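Local coordinates for protein CghA (Chaetomium globosum, PDB 6KBC) that is a two-domain, mainly beta-strand protein of the calycin clan that holds the ligand WK1 in a pocket, at residues A[62-67]-A[79-84]; A[131-136]-A[146-151]. All coordinates share one frame; numbering follows the deposited sequence.

Interaction 1: A[62-67]-A[79-84]. With WK1 ((2S)-3-[(2S,4E)-4-[[(1R,2S,4aR,6S,8R,8aS)-2-[(E)-but-2-en-2-yl]-6,8-dimethyl-1,2,4a,5,6,7,8,8a-octahydronaphthalen-1-yl]-oxidanyl-methylidene]-3,5-bis(oxidanylidene)pyrrolidin-2-yl]-2-methyl-2-oxidanyl-propanoic acid), chain B.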
loop_
_atom_site.group_PDB
_atom_site.type_symbol
_atom_site.label_atom_id
_atom_site.label_comp_id
_atom_site.label_asym_id
_atom_site.label_seq_id
_atom_site.Cartn_x
_atom_site.Cartn_y
_atom_site.Cartn_z
ATOM N N PHE A 62 -10.093 -5.175 2.284
ATOM C CA PHE A 62 -9.788 -4.591 3.576
ATOM C C PHE A 62 -8.361 -4.082 3.530
ATOM O O PHE A 62 -7.479 -4.749 2.997
ATOM C CB PHE A 62 -9.934 -5.621 4.717
ATOM C CG PHE A 62 -9.598 -5.057 6.070
ATOM C CD1 PHE A 62 -10.569 -4.436 6.827
ATOM C CD2 PHE A 62 -8.306 -5.129 6.568
ATOM C CE1 PHE A 62 -10.264 -3.884 8.057
ATOM C CE2 PHE A 62 -7.988 -4.591 7.810
ATOM C CZ PHE A 62 -8.968 -3.963 8.551
ATOM N N THR A 63 -8.135 -2.916 4.109
ATOM C CA THR A 63 -6.772 -2.426 4.199
ATOM C C THR A 63 -6.665 -1.564 5.444
ATOM O O THR A 63 -7.610 -0.864 5.815
ATOM C CB THR A 63 -6.352 -1.648 2.941
ATOM O OG1 THR A 63 -4.943 -1.382 2.989
ATOM C CG2 THR A 63 -7.124 -0.330 2.808
ATOM N N VAL A 64 -5.522 -1.660 6.101
ATOM C CA VAL A 64 -5.204 -0.813 7.236
ATOM C C VAL A 64 -3.782 -0.320 7.044
ATOM O O VAL A 64 -2.896 -1.085 6.642
ATOM C CB VAL A 64 -5.370 -1.576 8.574
ATOM C CG1 VAL A 64 -4.532 -2.854 8.578
ATOM C CG2 VAL A 64 -5.017 -0.690 9.744
ATOM N N SER A 65 -3.571 0.964 7.284
ATOM C CA SER A 65 -2.231 1.520 7.338
ATOM C C SER A 65 -2.014 2.011 8.757
ATOM O O SER A 65 -2.801 2.820 9.259
ATOM C CB SER A 65 -2.043 2.658 6.321
ATOM O OG SER A 65 -1.991 2.134 5.005
ATOM N N PHE A 66 -0.986 1.480 9.411
ATOM C CA PHE A 66 -0.544 1.990 10.698
ATOM C C PHE A 66 0.436 3.127 10.440
ATOM O O PHE A 66 1.496 2.913 9.837
ATOM C CB PHE A 66 0.109 0.891 11.527
ATOM C CG PHE A 66 -0.835 -0.214 11.928
ATOM C CD1 PHE A 66 -1.102 -1.263 11.062
ATOM C CD2 PHE A 66 -1.448 -0.209 13.178
ATOM C CE1 PHE A 66 -1.966 -2.303 11.435
ATOM C CE2 PHE A 66 -2.310 -1.242 13.555
ATOM C CZ PHE A 66 -2.569 -2.283 12.680
ATOM N N PHE A 67 0.082 4.325 10.897
ATOM C CA PHE A 67 0.828 5.539 10.609
ATOM C C PHE A 67 1.517 6.077 11.857
ATOM O O PHE A 67 0.925 6.112 12.941
ATOM C CB PHE A 67 -0.091 6.640 10.070
ATOM C CG PHE A 67 -0.537 6.447 8.651
ATOM C CD1 PHE A 67 0.386 6.265 7.633
ATOM C CD2 PHE A 67 -1.885 6.505 8.327
ATOM C CE1 PHE A 67 -0.033 6.121 6.309
ATOM C CE2 PHE A 67 -2.308 6.364 7.010
ATOM C CZ PHE A 67 -1.381 6.173 6.002
ATOM N N ALA A 79 -4.263 4.362 12.875
ATOM C CA ALA A 79 -4.480 3.186 12.040
ATOM C C ALA A 79 -5.624 3.568 11.123
ATOM O O ALA A 79 -6.761 3.724 11.580
ATOM C CB ALA A 79 -4.806 1.939 12.860
ATOM N N ALA A 80 -5.316 3.774 9.845
ATOM C CA ALA A 80 -6.328 4.175 8.876
ATOM C C ALA A 80 -6.894 2.913 8.248
ATOM O O ALA A 80 -6.152 2.137 7.639
ATOM C CB ALA A 80 -5.746 5.096 7.804
ATOM N N ILE A 81 -8.206 2.719 8.379
ATOM C CA ILE A 81 -8.849 1.464 8.016
ATOM C C ILE A 81 -9.886 1.707 6.936
ATOM O O ILE A 81 -10.690 2.640 7.031
ATOM C CB ILE A 81 -9.512 0.788 9.233
ATOM C CG1 ILE A 81 -8.483 0.538 10.331
ATOM C CG2 ILE A 81 -10.158 -0.524 8.804
ATOM C CD1 ILE A 81 -9.104 0.430 11.725
ATOM N N ASN A 82 -9.895 0.837 5.932
ATOM C CA ASN A 82 -10.928 0.873 4.909
ATOM C C ASN A 82 -11.408 -0.543 4.642
ATOM O O ASN A 82 -10.601 -1.470 4.550
ATOM C CB ASN A 82 -10.410 1.497 3.614
ATOM C CG ASN A 82 -10.135 2.972 3.768
ATOM O OD1 ASN A 82 -11.046 3.784 3.660
ATOM N ND2 ASN A 82 -8.883 3.325 4.061
ATOM N N ALA A 83 -12.718 -0.694 4.472
ATOM C CA ALA A 83 -13.310 -2.003 4.246
ATOM C C ALA A 83 -14.432 -1.863 3.234
ATOM O O ALA A 83 -15.145 -0.854 3.232
ATOM C CB ALA A 83 -13.847 -2.605 5.558
ATOM N N ALA A 84 -14.579 -2.870 2.375
ATOM C CA ALA A 84 -15.598 -2.861 1.336
ATOM C C ALA A 84 -16.244 -4.235 1.249
ATOM O O ALA A 84 -15.567 -5.255 1.405
ATOM C CB ALA A 84 -15.010 -2.478 -0.031
HETATM O O WK1 B . -7.861 7.995 5.317
HETATM C C17 WK1 B . -7.720 6.930 4.773
HETATM O O1 WK1 B . -8.324 5.952 5.111
HETATM C C19 WK1 B . -6.786 6.794 3.640
HETATM O O2 WK1 B . -6.246 8.008 3.243
HETATM C C18 WK1 B . -7.539 6.277 2.453
HETATM C C20 WK1 B . -5.708 5.896 4.178
HETATM C C22 WK1 B . -4.889 5.334 3.089
HETATM N N WK1 B . -3.919 4.308 3.421
HETATM C C21 WK1 B . -2.764 4.576 2.821
HETATM O O5 WK1 B . -1.717 3.793 2.931
HETATM C C23 WK1 B . -4.107 6.252 2.292
HETATM O O4 WK1 B . -4.545 7.374 1.760
HETATM C C24 WK1 B . -2.768 5.833 2.057
HETATM C C16 WK1 B . -1.751 6.518 1.266
HETATM O O3 WK1 B . -2.080 7.614 0.701
HETATM C C9 WK1 B . -0.444 5.888 1.022
HETATM C C8 WK1 B . -0.794 4.986 -0.195
HETATM C C12 WK1 B . -2.128 4.268 -0.222
HETATM C C13 WK1 B . -2.274 3.024 0.176
HETATM C C90 WK1 B . -3.602 2.348 0.143
HETATM C C14 WK1 B . -3.339 4.976 -0.713
HETATM C C7 WK1 B . -0.729 5.743 -1.487
HETATM C C6 WK1 B . 0.355 6.413 -1.771
HETATM C C3 WK1 B . 1.338 6.614 -0.662
HETATM C C4 WK1 B . 0.684 6.852 0.683
HETATM C C5 WK1 B . 1.776 6.737 1.730
HETATM C C11 WK1 B . 1.249 7.146 3.069
HETATM C C2 WK1 B . 2.459 7.585 -0.928
HETATM C C1 WK1 B . 3.542 7.200 0.029
HETATM C C10 WK1 B . 4.852 7.884 -0.187
HETATM C C WK1 B . 3.044 7.503 1.409
#
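Thr63 and Asn82 are joined by both of their backbone bonds, Thr63 N to Asn82 O and Asn82 N to Thr63 O, each 2.9 Å long. Ser65 and Ala80 form a second hydrogen-bonded pair two residues on. Between and beyond these lie the non-hydrogen-bonded pairs Phe62–Ala83, Val64–Ile81 and Phe66–Ala79, from which CA-H groups make weak contacts with carbonyls of the neighbouring hydrogen-bonded pairs. Val64 CA comes within 3.1 Å of Ala80 O, which also accepts from Ser65 N.

Apolar packing fills the side carrying the residues of those three pairs. Phe62 has CG anti to its backbone N (chi1 179°), and its ring reaches toward the partner strand at a slant: CE1 is 3.4 Å from Ile81 CG2, CZ touches the same methyl, and CD1 rests on Ala83 CB. Val64 and Ile81 run side by side, pointing the same way, with CG2 of Val64 3.7 Å from CG1 of Ile81. Next along, CD2 and CE2 of Phe66 both meet the methyl of Ala79.

The other side is turned to WK1. Ser65 OG donates to WK1 O5 at 2.7 Å, while Ser65 CB sits over one face of the Phe67 ring, offset toward its rim. The Phe67 ring reaches across to Ala80, CE2 being 3.7 Å from Ala80 CB, and touches WK1 C11 through CE1. Asn82 ND2 gives a fairly straight bond to the carboxyl oxygen O1 of WK1, 2.9 Å with an N-H...O angle of 160°. Asn82 OD1 is hydrogen-bonded to Ser92 OG, so both ends of the amide are held, which limits its rotation.

This is an antiparallel beta hairpin with two unlike sides, one apolar and covered in part by Leu196 and Phe198 of strand 181-200, the other forming part of the wall of the ligand pocket.

Interaction 2: A[131-136]-A[146-151]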
loop_
_atom_site.group_PDB
_atom_site.type_symbol
_atom_site.label_atom_id
_atom_site.label_comp_id
_atom_site.label_asym_id
_atom_site.label_seq_id
_atom_site.Cartn_x
_atom_site.Cartn_y
_atom_site.Cartn_z
ATOM N N THR A 131 -9.099 1.676 22.847
ATOM C CA THR A 131 -8.697 1.423 21.465
ATOM C C THR A 131 -7.358 0.703 21.434
ATOM O O THR A 131 -6.352 1.225 21.922
ATOM C CB THR A 131 -8.603 2.713 20.645
ATOM O OG1 THR A 131 -9.792 3.499 20.821
ATOM C CG2 THR A 131 -8.400 2.376 19.177
ATOM N N THR A 132 -7.344 -0.482 20.836
ATOM C CA THR A 132 -6.114 -1.201 20.554
ATOM C C THR A 132 -6.145 -1.653 19.103
ATOM O O THR A 132 -7.133 -2.238 18.651
ATOM C CB THR A 132 -5.941 -2.408 21.484
ATOM O OG1 THR A 132 -6.240 -2.016 22.830
ATOM C CG2 THR A 132 -4.515 -2.918 21.418
ATOM N N ALA A 133 -5.075 -1.358 18.371
ATOM C CA ALA A 133 -4.859 -1.906 17.041
ATOM C C ALA A 133 -3.414 -2.359 16.989
ATOM O O ALA A 133 -2.510 -1.591 17.326
ATOM C CB ALA A 133 -5.154 -0.879 15.940
ATOM N N SER A 134 -3.190 -3.604 16.606
ATOM C CA SER A 134 -1.857 -4.153 16.746
ATOM C C SER A 134 -1.530 -5.015 15.543
ATOM O O SER A 134 -2.416 -5.612 14.926
ATOM C CB SER A 134 -1.733 -4.978 18.040
ATOM O OG SER A 134 -2.382 -6.227 17.888
ATOM N N PHE A 135 -0.246 -5.077 15.212
ATOM C CA PHE A 135 0.222 -6.016 14.209
ATOM C C PHE A 135 1.399 -6.803 14.753
ATOM O O PHE A 135 2.120 -6.361 15.648
ATOM C CB PHE A 135 0.586 -5.322 12.879
ATOM C CG PHE A 135 1.668 -4.273 12.984
ATOM C CD1 PHE A 135 3.010 -4.619 12.938
ATOM C CD2 PHE A 135 1.336 -2.930 13.055
ATOM C CE1 PHE A 135 4.002 -3.642 13.007
ATOM C CE2 PHE A 135 2.322 -1.951 13.113
ATOM C CZ PHE A 135 3.658 -2.314 13.097
ATOM N N ASP A 136 1.581 -7.990 14.186
ATOM C CA ASP A 136 2.626 -8.904 14.593
ATOM C C ASP A 136 3.167 -9.571 13.341
ATOM O O ASP A 136 2.393 -10.100 12.540
ATOM C CB ASP A 136 2.061 -9.948 15.569
ATOM C CG ASP A 136 3.113 -10.543 16.462
ATOM O OD1 ASP A 136 3.520 -9.863 17.437
ATOM O OD2 ASP A 136 3.499 -11.707 16.209
ATOM N N VAL A 146 -2.887 -9.159 12.500
ATOM C CA VAL A 146 -3.363 -7.825 12.819
ATOM C C VAL A 146 -4.629 -7.992 13.634
ATOM O O VAL A 146 -5.521 -8.747 13.241
ATOM C CB VAL A 146 -3.629 -7.006 11.547
ATOM C CG1 VAL A 146 -4.098 -5.622 11.907
ATOM C CG2 VAL A 146 -2.371 -6.979 10.694
ATOM N N VAL A 147 -4.701 -7.314 14.773
ATOM C CA VAL A 147 -5.815 -7.493 15.691
ATOM C C VAL A 147 -6.368 -6.134 16.066
ATOM O O VAL A 147 -5.620 -5.237 16.469
ATOM C CB VAL A 147 -5.402 -8.273 16.953
ATOM C CG1 VAL A 147 -6.597 -8.424 17.877
ATOM C CG2 VAL A 147 -4.836 -9.627 16.568
ATOM N N PHE A 148 -7.675 -5.986 15.930
ATOM C CA PHE A 148 -8.378 -4.776 16.315
ATOM C C PHE A 148 -9.212 -5.065 17.550
ATOM O O PHE A 148 -9.935 -6.067 17.596
ATOM C CB PHE A 148 -9.264 -4.274 15.175
ATOM C CG PHE A 148 -8.498 -3.979 13.909
ATOM C CD1 PHE A 148 -7.817 -2.780 13.766
ATOM C CD2 PHE A 148 -8.429 -4.913 12.892
ATOM C CE1 PHE A 148 -7.099 -2.508 12.612
ATOM C CE2 PHE A 148 -7.711 -4.645 11.730
ATOM C CZ PHE A 148 -7.045 -3.447 11.597
ATOM N N ASP A 149 -9.096 -4.194 18.545
ATOM C CA ASP A 149 -9.939 -4.223 19.739
ATOM C C ASP A 149 -10.394 -2.785 19.957
ATOM O O ASP A 149 -9.851 -2.059 20.787
ATOM C CB ASP A 149 -9.186 -4.805 20.950
ATOM C CG ASP A 149 -10.061 -4.907 22.194
ATOM O OD1 ASP A 149 -11.302 -4.778 22.078
ATOM O OD2 ASP A 149 -9.496 -5.102 23.292
ATOM N N ALA A 150 -11.384 -2.364 19.176
ATOM C CA ALA A 150 -11.921 -1.006 19.240
ATOM C C ALA A 150 -13.429 -1.110 19.405
ATOM O O ALA A 150 -14.187 -0.883 18.449
ATOM C CB ALA A 150 -11.542 -0.200 17.997
ATOM N N PRO A 151 -13.901 -1.439 20.612
ATOM C CA PRO A 151 -15.334 -1.716 20.797
ATOM C C PRO A 151 -16.204 -0.561 20.325
ATOM O O PRO A 151 -15.877 0.614 20.519
ATOM C CB PRO A 151 -15.461 -1.950 22.309
ATOM C CG PRO A 151 -14.191 -1.425 22.909
ATOM C CD PRO A 151 -13.140 -1.583 21.864
HETATM O O HOH W 1 -5.228 -5.116 19.190
#
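Phe148 overlaps the methyl of Ala133 directly across the pair of strands, its CD1 lying 3.9 Å from Ala133 CB and CE1 a little farther from the same carbon. Next along this side, Val146 CG2 meets Phe135 at CB, 4.0 Å away. Phe135 CG stands between its own backbone N and carbonyl carbon (chi1 59°), and its ring leads away from Val146 to stack on Trp49.

The strands are the two arms of an antiparallel beta hairpin in the calycin-type N-terminal domain, with Thr132–Asp149 and Ser134–Val147 as its hydrogen-bonded pairs. In one of the four bonds, Thr132 N reaches Asp149 O at 3.0 Å from 45° above the carbonyl plane, close to where the pairing ends.

The side bearing Thr132, Ser134, Val147 and Asp149 is more open to solvent. Ser134 OG packs 3.8 Å from Val147 CB, and a water donates to Val147 O at 2.8 Å, with a weak second link to Ser134 OG. Val147 O thus takes two hydrogens, from that water and from Ser134 N. Asp149 keeps its CB against Thr132 CB, while its carboxylate makes a salt bridge to Arg130.

How the interactions relate
Interaction 1, in the hairpin of strands 60-69 and 77-85, comes first along the chain and closes before interaction 2 opens in the hairpin of strands 132-137 and 143-150; both belong to the N-terminal calycin-type domain, with centres about 11 Å apart. Their apolar sides pack against each other. Phe62 CZ lies 3.5 Å from Phe148 CE2, Ile81 CD1 3.7 Å from Phe148 CE1, and the ring of Phe66 meets Phe135 edge-to-face while also resting on Ala133. Residues 62-67 and 79-84 therefore form a layer between WK1 and residues 131-136 and 146-151: interaction 1 touches the ligand directly, whereas the Phe148 side chain stays about 11 Å from it, packed behind the pocket wall.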